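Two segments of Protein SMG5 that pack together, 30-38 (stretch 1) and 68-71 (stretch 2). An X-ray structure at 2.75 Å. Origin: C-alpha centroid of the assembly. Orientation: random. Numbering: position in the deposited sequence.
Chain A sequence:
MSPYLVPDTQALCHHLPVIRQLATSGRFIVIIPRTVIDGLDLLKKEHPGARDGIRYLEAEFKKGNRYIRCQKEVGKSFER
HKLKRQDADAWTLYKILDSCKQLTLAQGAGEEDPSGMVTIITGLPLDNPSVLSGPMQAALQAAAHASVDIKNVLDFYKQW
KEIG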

# COMPACT_ATOMS: atom_id res chain seq x y z
N VAL A 30 0.14 6.41 -5.57
CA VAL A 30 0.30 5.54 -4.41
C VAL A 30 0.17 6.34 -3.11
O VAL A 30 1.08 7.06 -2.71
CB VAL A 30 1.64 4.78 -4.44
CG1 VAL A 30 1.87 4.10 -3.11
CG2 VAL A 30 1.66 3.75 -5.55
N ILE A 31 -0.99 6.19 -2.47
CA ILE A 31 -1.22 6.72 -1.13
C ILE A 31 -0.71 5.71 -0.10
O ILE A 31 -1.23 4.60 -0.01
CB ILE A 31 -2.72 6.98 -0.90
CG1 ILE A 31 -3.29 7.83 -2.04
CG2 ILE A 31 -2.94 7.70 0.43
CD1 ILE A 31 -2.48 9.12 -2.32
N ILE A 32 0.32 6.09 0.66
CA ILE A 32 0.84 5.26 1.76
C ILE A 32 0.19 5.78 3.04
O ILE A 32 0.50 6.88 3.48
CB ILE A 32 2.39 5.36 1.94
CG1 ILE A 32 3.17 5.19 0.63
CG2 ILE A 32 2.86 4.34 2.94
CD1 ILE A 32 2.99 3.82 -0.05
N PRO A 33 -0.71 5.00 3.65
CA PRO A 33 -1.41 5.55 4.83
C PRO A 33 -0.49 5.80 6.04
O PRO A 33 0.45 5.04 6.26
CB PRO A 33 -2.45 4.48 5.16
CG PRO A 33 -2.45 3.51 4.03
CD PRO A 33 -1.13 3.63 3.34
N ARG A 34 -0.78 6.85 6.80
CA ARG A 34 -0.03 7.20 8.02
C ARG A 34 0.20 6.04 8.98
O ARG A 34 1.22 5.98 9.65
CB ARG A 34 -0.73 8.32 8.80
CG ARG A 34 0.00 8.76 10.10
CD ARG A 34 0.30 10.25 10.12
NE ARG A 34 0.98 10.60 8.88
CZ ARG A 34 2.25 10.32 8.61
NH1 ARG A 34 3.03 9.74 9.52
NH2 ARG A 34 2.75 10.64 7.43
N THR A 35 -0.78 5.15 9.08
CA THR A 35 -0.70 4.02 9.98
C THR A 35 0.32 3.01 9.47
O THR A 35 0.92 2.28 10.26
CB THR A 35 -2.09 3.36 10.15
OG1 THR A 35 -2.08 2.51 11.30
CG2 THR A 35 -2.51 2.57 8.90
N VAL A 36 0.52 3.00 8.14
CA VAL A 36 1.49 2.15 7.47
C VAL A 36 2.88 2.77 7.62
O VAL A 36 3.80 2.13 8.12
CB VAL A 36 1.12 1.96 5.97
CG1 VAL A 36 2.11 1.05 5.28
CG2 VAL A 36 -0.28 1.40 5.84
N ILE A 37 3.02 4.02 7.20
CA ILE A 37 4.25 4.77 7.37
C ILE A 37 4.79 4.72 8.82
O ILE A 37 5.98 4.45 9.06
CB ILE A 37 4.01 6.22 6.89
CG1 ILE A 37 4.38 6.36 5.41
CG2 ILE A 37 4.77 7.25 7.70
CD1 ILE A 37 5.83 6.66 5.16
N ASP A 38 3.92 4.97 9.79
CA ASP A 38 4.31 4.89 11.20
C ASP A 38 4.60 3.45 11.64
O ASP A 38 5.48 3.22 12.46
CB ASP A 38 3.25 5.56 12.09
CG ASP A 38 3.18 7.07 11.87
OD1 ASP A 38 4.04 7.61 11.12
OD2 ASP A 38 2.26 7.71 12.44
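Stretch 2 68-71: IRCQ

The most telling feature of this contact lies just past the paired strands: the guanidinium of R34, in the first turn of a helix, reaches back to the backbone carbonyl of Q71. Both R34 NE (2.9 Å) and R34 NH2 (3.1 Å) donate hydrogen bonds to Q71 O, which sits at the edge of the guanidinium, near its plane. The third nitrogen, R34 NH1, makes a salt bridge to D38 OD1 at 2.8 Å, one turn further along the same helix. The acid thus holds the arginine from within its own segment while the other two nitrogens share one carbonyl of the neighbour.

Before that clamp the rule is plain parallel pairing. Residues 68-70 form an extended strand beside strand 30-32, running in the same direction with a crossing angle of -18° and a closest axis approach of 4.5 Å. V30 stands against I68 (CA to CA 4.5 Å), I31 against R69 (CA to CA 5.0 Å) and I32 against C70 (CA to CA 4.4 Å). R69 supplies the central backbone link: its N donates to V30 O at 2.7 Å, nearly straight at 169°, and its O accepts from I32 N, also at 2.7 Å. The two bonds straddle I31, as parallel register requires. The next rung, Q71 N to I32 O at 3.2 Å, is weak, its angle only 124°; here the backbone of stretch 1 turns through P33, the N-cap residue, into the helix. Short CA-H...O contacts supplement the ladder, from I68 CA to V30 O (3.4 Å) and from C70 CA to I32 O (3.1 Å).

Side chains alternate between the two faces of the sheet. V30, I32, I68 and C70 share one face, where V30 CB lies 4.0 Å from I68 CG1 and I32 CB lies 4.2 Å from C70 SG. The helix adds I37, whose CB points toward stretch 2 and whose CD1 comes within 3.2 Å of C70 SG, a very close apolar approach. C70 therefore meets both the strand and the helix of stretch 1. On the other face, I31 and R69 pair: I31 CD1 lies over one face of the R69 guanidinium, 3.4 Å from NH1, so the arginine offers a flat surface to an aliphatic end. I31 CG2 also comes within 4.2 Å of Q71 CB, beyond which the glutamine side chain is not modelled.

In all, 467 Å² is buried, summed over both sides. The design reads as a short parallel ladder closed by an arginine on a carbonyl.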

# COMPACT_ATOMS: atom_id res chain seq x y z
N ILE A 68 3.42 9.49 -5.73
CA ILE A 68 3.46 8.78 -4.49
C ILE A 68 3.37 9.68 -3.25
O ILE A 68 3.98 10.72 -3.22
CB ILE A 68 4.59 7.78 -4.52
CG1 ILE A 68 4.72 7.05 -3.22
CG2 ILE A 68 5.87 8.41 -4.81
CD1 ILE A 68 5.91 6.30 -3.20
N ARG A 69 2.58 9.30 -2.26
CA ARG A 69 2.43 10.11 -1.08
C ARG A 69 2.30 9.31 0.17
O ARG A 69 1.92 8.19 0.13
CB ARG A 69 1.20 10.95 -1.21
CG ARG A 69 1.06 11.52 -2.54
CD ARG A 69 -0.07 12.49 -2.57
NE ARG A 69 -0.71 12.62 -1.27
CZ ARG A 69 -2.02 12.65 -1.11
NH1 ARG A 69 -2.80 12.54 -2.16
NH2 ARG A 69 -2.53 12.75 0.09
N CYS A 70 2.60 9.91 1.31
CA CYS A 70 2.07 9.43 2.56
C CYS A 70 1.05 10.42 2.97
O CYS A 70 0.99 11.49 2.47
CB CYS A 70 3.16 9.32 3.59
SG CYS A 70 4.65 8.73 2.96
N GLN A 71 0.20 10.04 3.89
CA GLN A 71 -0.98 10.79 4.12
C GLN A 71 -1.03 11.33 5.52
O GLN A 71 -0.05 11.35 6.23
CB GLN A 71 -2.15 9.89 3.89